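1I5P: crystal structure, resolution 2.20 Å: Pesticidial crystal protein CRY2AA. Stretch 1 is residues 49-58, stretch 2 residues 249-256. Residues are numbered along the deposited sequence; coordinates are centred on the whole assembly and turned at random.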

# COMPACT_ATOMS: atom_id res chain seq x y z
N TYR A 49 9.09 7.48 12.49
CA TYR A 49 10.18 6.83 13.21
C TYR A 49 10.49 5.59 12.37
O TYR A 49 11.15 4.66 12.81
CB TYR A 49 9.78 6.44 14.64
CG TYR A 49 10.01 7.56 15.63
CD1 TYR A 49 9.00 8.47 15.94
CD2 TYR A 49 11.27 7.77 16.19
CE1 TYR A 49 9.24 9.56 16.77
CE2 TYR A 49 11.52 8.85 17.03
CZ TYR A 49 10.51 9.75 17.31
OH TYR A 49 10.77 10.83 18.12
N VAL A 50 9.99 5.62 11.14
CA VAL A 50 10.21 4.53 10.20
C VAL A 50 11.63 4.66 9.66
O VAL A 50 12.06 5.74 9.26
CB VAL A 50 9.22 4.60 9.00
CG1 VAL A 50 9.61 3.56 7.94
CG2 VAL A 50 7.80 4.36 9.47
N ALA A 51 12.36 3.55 9.68
CA ALA A 51 13.73 3.53 9.17
C ALA A 51 13.64 3.54 7.65
O ALA A 51 13.02 2.65 7.06
CB ALA A 51 14.44 2.27 9.66
N PRO A 52 14.24 4.54 7.00
CA PRO A 52 14.23 4.66 5.54
C PRO A 52 14.65 3.41 4.77
O PRO A 52 14.18 3.19 3.65
CB PRO A 52 15.17 5.84 5.28
CG PRO A 52 16.09 5.81 6.48
CD PRO A 52 15.10 5.59 7.59
N VAL A 53 15.53 2.59 5.35
CA VAL A 53 15.96 1.38 4.66
C VAL A 53 14.78 0.47 4.29
O VAL A 53 14.84 -0.25 3.29
CB VAL A 53 16.96 0.58 5.53
CG1 VAL A 53 16.25 0.00 6.75
CG2 VAL A 53 17.58 -0.53 4.70
N VAL A 54 13.71 0.51 5.07
CA VAL A 54 12.56 -0.35 4.77
C VAL A 54 12.00 0.02 3.41
O VAL A 54 11.57 -0.85 2.64
CB VAL A 54 11.45 -0.25 5.86
CG1 VAL A 54 12.04 -0.54 7.24
CG2 VAL A 54 10.79 1.11 5.83
N GLY A 55 12.02 1.31 3.10
CA GLY A 55 11.52 1.79 1.83
C GLY A 55 12.42 1.34 0.69
O GLY A 55 11.94 0.95 -0.37
N THR A 56 13.73 1.39 0.93
CA THR A 56 14.69 0.97 -0.08
C THR A 56 14.54 -0.53 -0.36
O THR A 56 14.49 -0.95 -1.52
CB THR A 56 16.14 1.24 0.36
OG1 THR A 56 16.30 2.63 0.67
CG2 THR A 56 17.12 0.87 -0.75
N VAL A 57 14.48 -1.32 0.70
CA VAL A 57 14.35 -2.77 0.55
C VAL A 57 13.08 -3.16 -0.20
O VAL A 57 13.12 -3.98 -1.12
CB VAL A 57 14.37 -3.49 1.91
CG1 VAL A 57 14.14 -4.99 1.72
CG2 VAL A 57 15.70 -3.25 2.61
N SER A 58 11.96 -2.57 0.18
CA SER A 58 10.71 -2.90 -0.49
C SER A 58 10.78 -2.51 -1.96
O SER A 58 10.37 -3.27 -2.84
CB SER A 58 9.53 -2.21 0.21
OG SER A 58 9.75 -0.82 0.33
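Stretch 2 249-256: FLNVFEYV

Packing of residues 249-256 of CRY2AA on residues 49-58 of the same chain. Stretch 2 is helical throughout, part of a longer helix, and carries a wider pi-type turn at 249-253, where Glu254 N reaches back to Phe249 O (2.9 Å). Stretch 1 arrives as a loop and becomes helical, with 53-58 in a helix that continues beyond the stretch. The two helices run nearly parallel, N-to-C directions 12° apart, with axes 9.1 Å apart at closest approach; the contact buries 381 Å² summed over both sides. In register, Val54 CA lies 5.9 Å from Asn251 CA and Ser58 CA 6.5 Å from Glu254 CA, so one turn of stretch 1 keeps step with about one turn of stretch 2.

Tyr49 points sideways, the end of its side chain leads away, and it makes no contact. Val50, in the t rotamer, points toward stretch 2 and touches two side chains: its CG2 lies 4.3 Å from Leu250 CD1, an apolar contact, and its CG1 3.9 Å from Asn251 ND2. Ala51 is linked through water 1, which accepts from Ala51 N (2.9 Å) and donates to Asn251 OD1 (2.8 Å), tying the loop backbone to a buried amide. Pro52 is out of reach, and Val53 is turned sideways.

Val54 has the largest covered area in stretch 1. The Val54 side chain (m) points toward stretch 2, with Val54 CB 3.7 Å from Leu250 O, Val54 CG2 4.4 Å from Leu250 CB and Val54 CG1 3.2 Å from Asn251 OD1. Its carbonyl takes a weak hydrogen bond from the tyrosine hydroxyl, Tyr255 OH to Val54 O, 2.7 Å. Val54 O also accepts the helical bond from Ser58 N (3.0 Å), so the tyrosine joins a carbonyl already engaged within its own helix. The CA-to-CB bond of Tyr255 points sideways, but the end of the side chain comes nearer and so reaches stretch 1.

Gly55 has no side chain to offer, and Thr56 points away. Val57 (t) packs against the tyrosine, CG1 3.6 Å from Tyr255 CE2 and CB 3.5 Å from Tyr255 OH. Ser58 (p) points toward stretch 2, its CB 4.2 Å from Glu254 CB and 3.9 Å from Tyr255 CE2, while its backbone N meets the ring edge, 3.8 Å from Tyr255 CE2. Water 2 bridges the helices here, donating to Ser58 OG (2.9 Å) and to Leu250 O (2.8 Å). Phe249, Val252, Phe253 and Val256 make no contact with stretch 1.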

# COMPACT_ATOMS: atom_id res chain seq x y z
N PHE A 249 2.76 -1.32 7.99
CA PHE A 249 2.65 -1.64 6.57
C PHE A 249 3.98 -1.38 5.85
O PHE A 249 4.36 -2.12 4.95
CB PHE A 249 1.51 -0.85 5.93
CG PHE A 249 0.23 -1.63 5.83
CD1 PHE A 249 -0.49 -1.96 6.98
CD2 PHE A 249 -0.23 -2.08 4.60
CE1 PHE A 249 -1.64 -2.74 6.90
CE2 PHE A 249 -1.39 -2.85 4.51
CZ PHE A 249 -2.09 -3.19 5.66
N LEU A 250 4.70 -0.35 6.27
CA LEU A 250 5.98 -0.03 5.65
C LEU A 250 7.10 -0.95 6.14
O LEU A 250 7.99 -1.31 5.37
CB LEU A 250 6.36 1.42 5.94
CG LEU A 250 5.62 2.49 5.12
CD1 LEU A 250 6.01 3.87 5.63
CD2 LEU A 250 5.97 2.34 3.65
N ASN A 251 7.03 -1.32 7.41
CA ASN A 251 8.03 -2.18 8.04
C ASN A 251 7.76 -3.67 7.90
O ASN A 251 8.69 -4.48 8.00
CB ASN A 251 8.11 -1.88 9.54
CG ASN A 251 9.08 -0.78 9.86
OD1 ASN A 251 10.29 -1.00 9.92
ND2 ASN A 251 8.56 0.43 10.06
N VAL A 252 6.51 -4.03 7.67
CA VAL A 252 6.15 -5.43 7.59
C VAL A 252 5.30 -5.92 6.42
O VAL A 252 5.69 -6.84 5.71
CB VAL A 252 5.43 -5.87 8.90
CG1 VAL A 252 5.04 -7.34 8.82
CG2 VAL A 252 6.34 -5.61 10.10
N PHE A 253 4.14 -5.31 6.20
CA PHE A 253 3.26 -5.81 5.16
C PHE A 253 3.59 -5.55 3.70
O PHE A 253 3.04 -6.23 2.82
CB PHE A 253 1.82 -5.44 5.51
CG PHE A 253 1.39 -6.03 6.81
CD1 PHE A 253 1.36 -5.25 7.96
CD2 PHE A 253 1.17 -7.40 6.92
CE1 PHE A 253 1.12 -5.83 9.21
CE2 PHE A 253 0.93 -7.99 8.15
CZ PHE A 253 0.91 -7.21 9.30
N GLU A 254 4.47 -4.60 3.43
CA GLU A 254 4.89 -4.37 2.05
C GLU A 254 5.61 -5.65 1.67
O GLU A 254 5.53 -6.12 0.54
CB GLU A 254 5.85 -3.19 1.97
CG GLU A 254 5.17 -1.90 1.60
CD GLU A 254 4.56 -1.95 0.20
OE1 GLU A 254 3.39 -1.55 0.06
OE2 GLU A 254 5.26 -2.39 -0.74
N TYR A 255 6.31 -6.23 2.64
CA TYR A 255 7.06 -7.46 2.43
C TYR A 255 6.12 -8.66 2.34
O TYR A 255 6.26 -9.50 1.46
CB TYR A 255 8.07 -7.66 3.56
CG TYR A 255 9.00 -6.49 3.71
CD1 TYR A 255 9.08 -5.78 4.91
CD2 TYR A 255 9.80 -6.08 2.65
CE1 TYR A 255 9.93 -4.67 5.03
CE2 TYR A 255 10.65 -4.98 2.76
CZ TYR A 255 10.71 -4.28 3.95
OH TYR A 255 11.56 -3.21 4.04
N VAL A 256 5.16 -8.74 3.25
CA VAL A 256 4.23 -9.85 3.22
C VAL A 256 3.56 -9.90 1.85
O VAL A 256 3.35 -10.98 1.29
CB VAL A 256 3.16 -9.72 4.31
CG1 VAL A 256 2.19 -10.89 4.21
CG2 VAL A 256 3.82 -9.69 5.68
O HOH W 1 11.26 1.28 11.18
O HOH W 2 8.42 -0.29 2.83